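PDB 2EGZ: 3-dehydroquinate dehydratase from Aquifex aeolicus, which catalyses the cis-dehydration of 3-dehydroquinate to 3-dehydroshikimate, the third step of the chorismate pathway, through a Schiff-base intermediate. Local coordinates for residues Thr121-Asn124 and Trp125-Arg128; Glu151-Ala154 and Arg155-Ile159. All coordinates share one frame; numbering follows the deposited sequence.

Interaction 1: Thr121-Asn124 and Trp125-Arg128; sequences TPPN and WIIR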
loop_
_atom_site.group_PDB
_atom_site.type_symbol
_atom_site.label_atom_id
_atom_site.label_comp_id
_atom_site.label_asym_id
_atom_site.label_seq_id
_atom_site.Cartn_x
_atom_site.Cartn_y
_atom_site.Cartn_z
ATOM N N THR B 121 0.392 3.352 14.912
ATOM C CA THR B 121 0.754 4.712 14.537
ATOM C C THR B 121 2.197 4.584 14.062
ATOM O O THR B 121 3.106 4.337 14.858
ATOM C CB THR B 121 0.675 5.661 15.743
ATOM O OG1 THR B 121 -0.671 5.672 16.238
ATOM C CG2 THR B 121 1.083 7.081 15.341
ATOM N N PRO B 122 2.426 4.750 12.753
ATOM C CA PRO B 122 3.773 4.634 12.187
ATOM C C PRO B 122 4.793 5.637 12.706
ATOM O O PRO B 122 4.434 6.659 13.302
ATOM C CB PRO B 122 3.524 4.761 10.685
ATOM C CG PRO B 122 2.342 5.687 10.621
ATOM C CD PRO B 122 1.452 5.168 11.727
ATOM N N PRO B 123 6.089 5.340 12.505
ATOM C CA PRO B 123 7.197 6.198 12.937
ATOM C C PRO B 123 7.018 7.620 12.427
ATOM O O PRO B 123 6.339 7.850 11.430
ATOM C CB PRO B 123 8.414 5.512 12.326
ATOM C CG PRO B 123 8.037 4.072 12.411
ATOM C CD PRO B 123 6.606 4.087 11.925
ATOM N N ASN B 124 7.645 8.574 13.105
ATOM C CA ASN B 124 7.515 9.970 12.724
ATOM C C ASN B 124 7.828 10.295 11.276
ATOM O O ASN B 124 7.104 11.074 10.664
ATOM C CB ASN B 124 8.364 10.852 13.641
ATOM C CG ASN B 124 7.965 10.720 15.095
ATOM O OD1 ASN B 124 6.849 10.297 15.407
ATOM N ND2 ASN B 124 8.866 11.092 15.994
ATOM N N TRP B 125 8.883 9.704 10.714
ATOM C CA TRP B 125 9.236 10.022 9.335
ATOM C C TRP B 125 8.127 9.669 8.352
ATOM O O TRP B 125 7.973 10.330 7.322
ATOM C CB TRP B 125 10.553 9.343 8.919
ATOM C CG TRP B 125 10.481 7.861 8.757
ATOM C CD1 TRP B 125 10.718 6.916 9.712
ATOM C CD2 TRP B 125 10.159 7.148 7.555
ATOM N NE1 TRP B 125 10.569 5.657 9.178
ATOM C CE2 TRP B 125 10.228 5.771 7.857
ATOM C CE3 TRP B 125 9.825 7.542 6.252
ATOM C CZ2 TRP B 125 9.968 4.779 6.900
ATOM C CZ3 TRP B 125 9.566 6.555 5.299
ATOM C CH2 TRP B 125 9.642 5.189 5.632
ATOM N N ILE B 126 7.355 8.633 8.669
ATOM C CA ILE B 126 6.242 8.224 7.818
ATOM C C ILE B 126 5.106 9.237 7.962
ATOM O O ILE B 126 4.487 9.629 6.975
ATOM C CB ILE B 126 5.741 6.814 8.200
ATOM C CG1 ILE B 126 6.790 5.777 7.787
ATOM C CG2 ILE B 126 4.403 6.525 7.527
ATOM C CD1 ILE B 126 6.404 4.340 8.087
ATOM N N ILE B 127 4.837 9.664 9.192
ATOM C CA ILE B 127 3.792 10.657 9.421
ATOM C C ILE B 127 4.109 11.913 8.610
ATOM O O ILE B 127 3.254 12.446 7.899
ATOM C CB ILE B 127 3.703 11.040 10.918
ATOM C CG1 ILE B 127 3.196 9.841 11.720
ATOM C CG2 ILE B 127 2.794 12.260 11.101
ATOM C CD1 ILE B 127 3.210 10.035 13.219
ATOM N N ARG B 128 5.352 12.378 8.705
ATOM C CA ARG B 128 5.762 13.575 7.982
ATOM C C ARG B 128 5.746 13.398 6.467
ATOM O O ARG B 128 5.385 14.319 5.738
ATOM C CB ARG B 128 7.156 14.024 8.437
ATOM C CG ARG B 128 7.200 14.562 9.864
ATOM C CD ARG B 128 8.558 15.187 10.171
ATOM N NE ARG B 128 9.610 14.178 10.228
ATOM C CZ ARG B 128 10.061 13.628 11.351
ATOM N NH1 ARG B 128 9.562 13.990 12.528
ATOM N NH2 ARG B 128 11.006 12.703 11.291
HETATM O O HOH W 1 11.222 12.516 14.795
#
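Pro123 O takes up two amide hydrogens of the first helical turn: Ile127 N, 3.2 Å away, makes the regular helical bond, while Ile126 N adds a weak, bent one (132°). Asn124 O receives Arg128 N at 2.9 Å, and the guanidinium of Arg128 folds back, bent at chi3 (-69°), until one face lies over that same carbonyl oxygen. Its NH1 also packs 3.5 Å from Asn124 CB. A water accepts from both Asn124 ND2 and Arg128 NH1, reaching the guanidinium at its edge and in its plane. This is the entry into helix 124-136 of the type I dehydroquinase TIM barrel, with Pro123 at the N-cap; a proline suits a place where its missing N-H costs no helical bond. On the apolar side Pro122 crosses Ile126 at about a right angle, CB to CG2 3.7 Å, and Pro123 CD lies alongside Ile126 CD1. Pro123 CB meets the pyrrole side of Trp125 obliquely, 3.8 Å from CD1. Farther out, Asn124 OD1 is bonded by Arg155, Arg128 NH1 by Gln162 and Thr121 OG1 by Lys146 O, and Ser35 of the second subunit packs on Pro122, Pro123 and Ile126.

Interaction 2: Glu151-Ala154 and Arg155-Ile159; sequences EDVA and RLLCI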
loop_
_atom_site.group_PDB
_atom_site.type_symbol
_atom_site.label_atom_id
_atom_site.label_comp_id
_atom_site.label_asym_id
_atom_site.label_seq_id
_atom_site.Cartn_x
_atom_site.Cartn_y
_atom_site.Cartn_z
ATOM N N GLU B 151 0.501 7.840 24.267
ATOM C CA GLU B 151 1.718 8.405 23.683
ATOM C C GLU B 151 1.583 8.505 22.160
ATOM O O GLU B 151 2.078 9.452 21.547
ATOM C CB GLU B 151 2.928 7.521 24.002
ATOM C CG GLU B 151 2.952 6.908 25.398
ATOM C CD GLU B 151 3.098 7.936 26.499
ATOM O OE1 GLU B 151 3.953 8.834 26.359
ATOM O OE2 GLU B 151 2.369 7.834 27.512
ATOM N N ASP B 152 0.926 7.517 21.552
ATOM C CA ASP B 152 0.736 7.496 20.098
ATOM C C ASP B 152 -0.131 8.662 19.637
ATOM O O ASP B 152 0.036 9.171 18.527
ATOM C CB ASP B 152 0.065 6.192 19.637
ATOM C CG ASP B 152 1.031 5.026 19.533
ATOM O OD1 ASP B 152 2.257 5.257 19.429
ATOM O OD2 ASP B 152 0.551 3.870 19.530
ATOM N N VAL B 153 -1.070 9.066 20.485
ATOM C CA VAL B 153 -1.967 10.171 20.156
ATOM C C VAL B 153 -1.185 11.473 20.216
ATOM O O VAL B 153 -1.188 12.255 19.271
ATOM C CB VAL B 153 -3.141 10.255 21.153
ATOM C CG1 VAL B 153 -4.109 11.360 20.734
ATOM C CG2 VAL B 153 -3.853 8.914 21.224
ATOM N N ALA B 154 -0.499 11.688 21.333
ATOM C CA ALA B 154 0.297 12.892 21.516
ATOM C C ALA B 154 1.311 13.029 20.381
ATOM O O ALA B 154 1.505 14.118 19.838
ATOM C CB ALA B 154 1.013 12.832 22.869
ATOM N N ARG B 155 1.944 11.915 20.020
ATOM C CA ARG B 155 2.956 11.905 18.967
ATOM C C ARG B 155 2.391 12.307 17.607
ATOM O O ARG B 155 2.956 13.159 16.921
ATOM C CB ARG B 155 3.608 10.516 18.892
ATOM C CG ARG B 155 4.868 10.448 18.037
ATOM C CD ARG B 155 5.690 9.208 18.389
ATOM N NE ARG B 155 4.958 7.964 18.158
ATOM C CZ ARG B 155 4.747 7.425 16.959
ATOM N NH1 ARG B 155 4.068 6.289 16.852
ATOM N NH2 ARG B 155 5.211 8.019 15.867
ATOM N N LEU B 156 1.275 11.702 17.214
ATOM C CA LEU B 156 0.661 12.036 15.932
ATOM C C LEU B 156 0.347 13.527 15.866
ATOM O O LEU B 156 0.645 14.196 14.872
ATOM C CB LEU B 156 -0.641 11.251 15.726
ATOM C CG LEU B 156 -1.463 11.679 14.496
ATOM C CD1 LEU B 156 -0.667 11.381 13.228
ATOM C CD2 LEU B 156 -2.808 10.953 14.470
ATOM N N LEU B 157 -0.253 14.050 16.928
ATOM C CA LEU B 157 -0.627 15.463 16.956
ATOM C C LEU B 157 0.573 16.397 16.938
ATOM O O LEU B 157 0.599 17.377 16.188
ATOM C CB LEU B 157 -1.498 15.748 18.182
ATOM C CG LEU B 157 -2.838 15.006 18.190
ATOM C CD1 LEU B 157 -3.508 15.140 19.547
ATOM C CD2 LEU B 157 -3.737 15.565 17.093
ATOM N N CYS B 158 1.574 16.091 17.751
ATOM C CA CYS B 158 2.762 16.931 17.817
ATOM C C CYS B 158 3.633 16.900 16.568
ATOM O O CYS B 158 4.140 17.936 16.130
ATOM C CB CYS B 158 3.593 16.550 19.037
ATOM S SG CYS B 158 2.727 16.934 20.563
ATOM N N ILE B 159 3.812 15.716 15.994
ATOM C CA ILE B 159 4.638 15.592 14.802
ATOM C C ILE B 159 3.981 16.266 13.599
ATOM O O ILE B 159 4.667 16.784 12.712
ATOM C CB ILE B 159 4.912 14.106 14.489
ATOM C CG1 ILE B 159 5.752 13.493 15.613
ATOM C CG2 ILE B 159 5.623 13.963 13.149
ATOM C CD1 ILE B 159 7.107 14.135 15.805
#
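Arg155 NH1 is shared between two acceptors, Asp152 OD1 within the helix and the backbone carbonyl of Thr121 outside it. The bond to Asp152 OD1 is weak, at 3.3 Å, but it completes a salt bridge three residues along the helix. The two side chains run side by side and point the same way, yet their flat ends are turned 80° apart, and OD1 comes to the guanidinium at its edge, near its plane. The carboxylate therefore meets the guanidinium through one oxygen, not as a two-pronged pair. Arg155 starts with CG anti to its own N (chi1 -168°) and turns at chi3, so that this long, many-armed side chain can reach two loop carbonyls, Thr121 O and Pro122 O, and the side-chain oxygen of Asn124 at once, while Asp152 OD2 is taken by Asn148 N. Helix 150-160 is the crossover helix of the beta-alpha-beta unit between strands 140-146 and 168-172 of the barrel, and its i to i+4 bonds run without a break here, from Arg155 N to Glu151 O (2.9 Å) through to Cys158 N on Ala154 O (2.9 Å). One turn apart, Val153 CG1 touches Leu157 CD1 at 4.0 Å, both side chains pointing the same way. Branched apolar residues fit this buried side, where Val153 and Leu156 pack on Ser171 and Leu156 also on Val145.

How the interactions relate
Both interactions lie on the outer layer of the barrel, their centres about 10 Å apart, on successive helices that flank strand 140-146. Interaction 1 is a helix start, where the carbonyls of Pro123 and Asn124 accept the first amides, Pro122 packs against the turn and the second subunit packs on part of its surface; interaction 2 runs along nearly the whole of helix 150-160, which no other chain touches there. Both are partly buried, through Thr121, Pro122 and Ile127 in the first and Val153, Leu156 and Leu157 in the second. Arg155 bridges them, with NH2 2.8 Å from Asn124 OD1 and NH1 3.0 Å from Thr121 O, joining its helix to the loop and first residue of helix 124-136.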